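Metal-bound toxin (Helicobacter pylori, PDB 4NRN) probably acts as an RNA-cleaving toxin of a type II toxin-antitoxin system, in the RelE family and YafQ subfamily, and binds two zinc ions. Local coordinates at residues L65-Q70 with L78-L83. Numbering follows the deposited sequence.
Sequences LLLVYQ and LFLVRL
Val-68 O is gripped by two amides of the facing strand, Val-81 N at 2.8 Å and, more loosely, Arg-82 N at 3.3 Å. This is a classic beta bulge: Val-81 and Arg-82 together face Val-68, and the helix-like psi of Val-81 (-52°) turns both N-H groups onto one oxygen. The extra residue shifts the antiparallel register by one, so Val-68 pairs with Arg-82 but Tyr-69 with Leu-80. Val-68 N closes its pair by donating to Arg-82 O, and beyond the bulge Gln-70 and Phe-79 exchange two bonds, the shorter from Phe-79 N to Gln-70 O at 2.6 Å. Leu-83 CA adds a CA-H...O contact to Leu-66 O at 3.2 Å.

On the face bearing Leu-67, Tyr-69, Leu-80 and Leu-83, the contacts are apolar. Leu-80 CD2 touches both Leu-67 CD2, 4.0 Å away, and Tyr-69 CB, while Leu-83 CD1 lies against Leu-67 CB. The Tyr-69 ring, with CG between its backbone N and carbonyl carbon (chi1 67°), brings CD1 to 3.6 Å from Leu-78 CD1; its hydroxyl reaches on to Asp-46 OD1. On the other face the extended Gln-70 chain sets OE1 3.8 Å from Phe-79 CD2, amide and ring planes 68° apart.

Arg-82, the second residue of the bulge, places NE in a salt bridge with Asp-13 OD2, and the same OD2 accepts a hydrogen bond from Leu-83 N. Leu-66 packs on Glu-58 and His-60, two zinc ligands. The two strands form a beta hairpin at the middle of the sheet, flanked by strands 56-60 and 3-6; helix 24-35 covers Leu-67, Tyr-69, Leu-78 and Leu-80, and helix 8-19 meets Leu-80 and Leu-83.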
loop_
_atom_site.group_PDB
_atom_site.type_symbol
_atom_site.label_atom_id
_atom_site.label_comp_id
_atom_site.label_asym_id
_atom_site.label_seq_id
_atom_site.Cartn_x
_atom_site.Cartn_y
_atom_site.Cartn_z
ATOM N N LEU A 65 -0.733 1.682 10.315
ATOM C CA LEU A 65 -1.615 1.327 9.198
ATOM C C LEU A 65 -0.756 1.189 7.946
ATOM O O LEU A 65 -0.332 2.183 7.353
ATOM C CB LEU A 65 -2.710 2.368 8.957
ATOM C CG LEU A 65 -3.482 2.151 7.643
ATOM C CD1 LEU A 65 -4.435 0.970 7.742
ATOM C CD2 LEU A 65 -4.240 3.403 7.220
ATOM N N LEU A 66 -0.514 -0.060 7.561
ATOM C CA LEU A 66 0.431 -0.412 6.506
ATOM C C LEU A 66 -0.229 -0.653 5.146
ATOM O O LEU A 66 -1.280 -1.293 5.044
ATOM C CB LEU A 66 1.218 -1.659 6.930
ATOM C CG LEU A 66 1.684 -1.634 8.392
ATOM C CD1 LEU A 66 2.351 -2.951 8.806
ATOM C CD2 LEU A 66 2.604 -0.430 8.645
ATOM N N LEU A 67 0.397 -0.118 4.103
ATOM C CA LEU A 67 0.033 -0.430 2.729
ATOM C C LEU A 67 1.107 -1.366 2.207
ATOM O O LEU A 67 2.244 -0.937 1.979
ATOM C CB LEU A 67 0.042 0.841 1.881
ATOM C CG LEU A 67 -0.620 0.904 0.497
ATOM C CD1 LEU A 67 0.030 2.025 -0.316
ATOM C CD2 LEU A 67 -0.578 -0.404 -0.273
ATOM N N VAL A 68 0.769 -2.639 2.037
ATOM C CA VAL A 68 1.714 -3.575 1.446
ATOM C C VAL A 68 1.467 -3.614 -0.051
ATOM O O VAL A 68 0.350 -3.877 -0.502
ATOM C CB VAL A 68 1.613 -4.974 2.068
ATOM C CG1 VAL A 68 2.594 -5.920 1.396
ATOM C CG2 VAL A 68 1.891 -4.897 3.567
ATOM N N TYR A 69 2.505 -3.311 -0.823
ATOM C CA TYR A 69 2.345 -3.184 -2.262
ATOM C C TYR A 69 3.507 -3.809 -2.979
ATOM O O TYR A 69 4.545 -4.101 -2.385
ATOM C CB TYR A 69 2.230 -1.716 -2.684
ATOM C CG TYR A 69 3.496 -0.916 -2.462
ATOM C CD1 TYR A 69 4.467 -0.817 -3.453
ATOM C CD2 TYR A 69 3.724 -0.266 -1.248
ATOM C CE1 TYR A 69 5.618 -0.085 -3.242
ATOM C CE2 TYR A 69 4.875 0.463 -1.029
ATOM C CZ TYR A 69 5.819 0.553 -2.032
ATOM O OH TYR A 69 6.969 1.283 -1.809
ATOM N N GLN A 70 3.323 -4.005 -4.274
ATOM C CA GLN A 70 4.328 -4.649 -5.086
ATOM C C GLN A 70 4.361 -3.903 -6.394
ATOM O O GLN A 70 3.328 -3.727 -7.028
ATOM C CB GLN A 70 3.952 -6.111 -5.311
ATOM C CG GLN A 70 5.039 -6.913 -5.994
ATOM C CD GLN A 70 4.562 -8.274 -6.449
ATOM O OE1 GLN A 70 3.408 -8.651 -6.233
ATOM N NE2 GLN A 70 5.452 -9.023 -7.084
ATOM N N LEU A 78 1.578 -1.186 -10.359
ATOM C CA LEU A 78 1.647 -1.106 -8.907
ATOM C C LEU A 78 0.517 -1.960 -8.354
ATOM O O LEU A 78 -0.654 -1.686 -8.615
ATOM C CB LEU A 78 1.490 0.351 -8.449
ATOM C CG LEU A 78 1.233 0.600 -6.962
ATOM C CD1 LEU A 78 2.518 0.391 -6.173
ATOM C CD2 LEU A 78 0.678 2.001 -6.741
ATOM N N PHE A 79 0.867 -2.994 -7.597
ATOM C CA PHE A 79 -0.111 -3.948 -7.075
ATOM C C PHE A 79 -0.379 -3.689 -5.586
ATOM O O PHE A 79 0.526 -3.809 -4.767
ATOM C CB PHE A 79 0.427 -5.370 -7.297
ATOM C CG PHE A 79 -0.574 -6.474 -7.023
ATOM C CD1 PHE A 79 -1.817 -6.481 -7.640
ATOM C CD2 PHE A 79 -0.242 -7.534 -6.186
ATOM C CE1 PHE A 79 -2.721 -7.510 -7.400
ATOM C CE2 PHE A 79 -1.136 -8.567 -5.950
ATOM C CZ PHE A 79 -2.375 -8.549 -6.550
ATOM N N LEU A 80 -1.608 -3.321 -5.234
ATOM C CA LEU A 80 -1.948 -3.098 -3.822
ATOM C C LEU A 80 -2.414 -4.397 -3.153
ATOM O O LEU A 80 -3.469 -4.945 -3.487
ATOM C CB LEU A 80 -2.972 -1.959 -3.658
ATOM C CG LEU A 80 -2.688 -0.679 -4.462
ATOM C CD1 LEU A 80 -3.761 0.387 -4.243
ATOM C CD2 LEU A 80 -1.313 -0.119 -4.159
ATOM N N VAL A 81 -1.615 -4.870 -2.196
ATOM C CA VAL A 81 -1.749 -6.229 -1.666
ATOM C C VAL A 81 -2.559 -6.334 -0.365
ATOM O O VAL A 81 -3.485 -7.138 -0.275
ATOM C CB VAL A 81 -0.357 -6.926 -1.501
ATOM C CG1 VAL A 81 -0.529 -8.378 -1.106
ATOM C CG2 VAL A 81 0.437 -6.835 -2.784
ATOM N N ARG A 82 -2.210 -5.547 0.645
ATOM C CA ARG A 82 -2.972 -5.542 1.892
ATOM C C ARG A 82 -2.923 -4.160 2.530
ATOM O O ARG A 82 -2.020 -3.375 2.258
ATOM C CB ARG A 82 -2.441 -6.590 2.876
ATOM C CG ARG A 82 -2.422 -8.050 2.375
ATOM C CD ARG A 82 -3.803 -8.701 2.355
ATOM N NE ARG A 82 -4.607 -8.346 3.524
ATOM C CZ ARG A 82 -4.562 -8.986 4.688
ATOM N NH1 ARG A 82 -3.750 -10.021 4.841
ATOM N NH2 ARG A 82 -5.325 -8.590 5.698
ATOM N N LEU A 83 -3.911 -3.863 3.367
ATOM C CA LEU A 83 -4.011 -2.570 4.036
ATOM C C LEU A 83 -4.554 -2.818 5.430
ATOM O O LEU A 83 -5.710 -3.207 5.583
ATOM C CB LEU A 83 -4.972 -1.652 3.282
ATOM C CG LEU A 83 -5.039 -0.212 3.773
ATOM C CD1 LEU A 83 -3.755 0.500 3.388
ATOM C CD2 LEU A 83 -6.248 0.498 3.180
#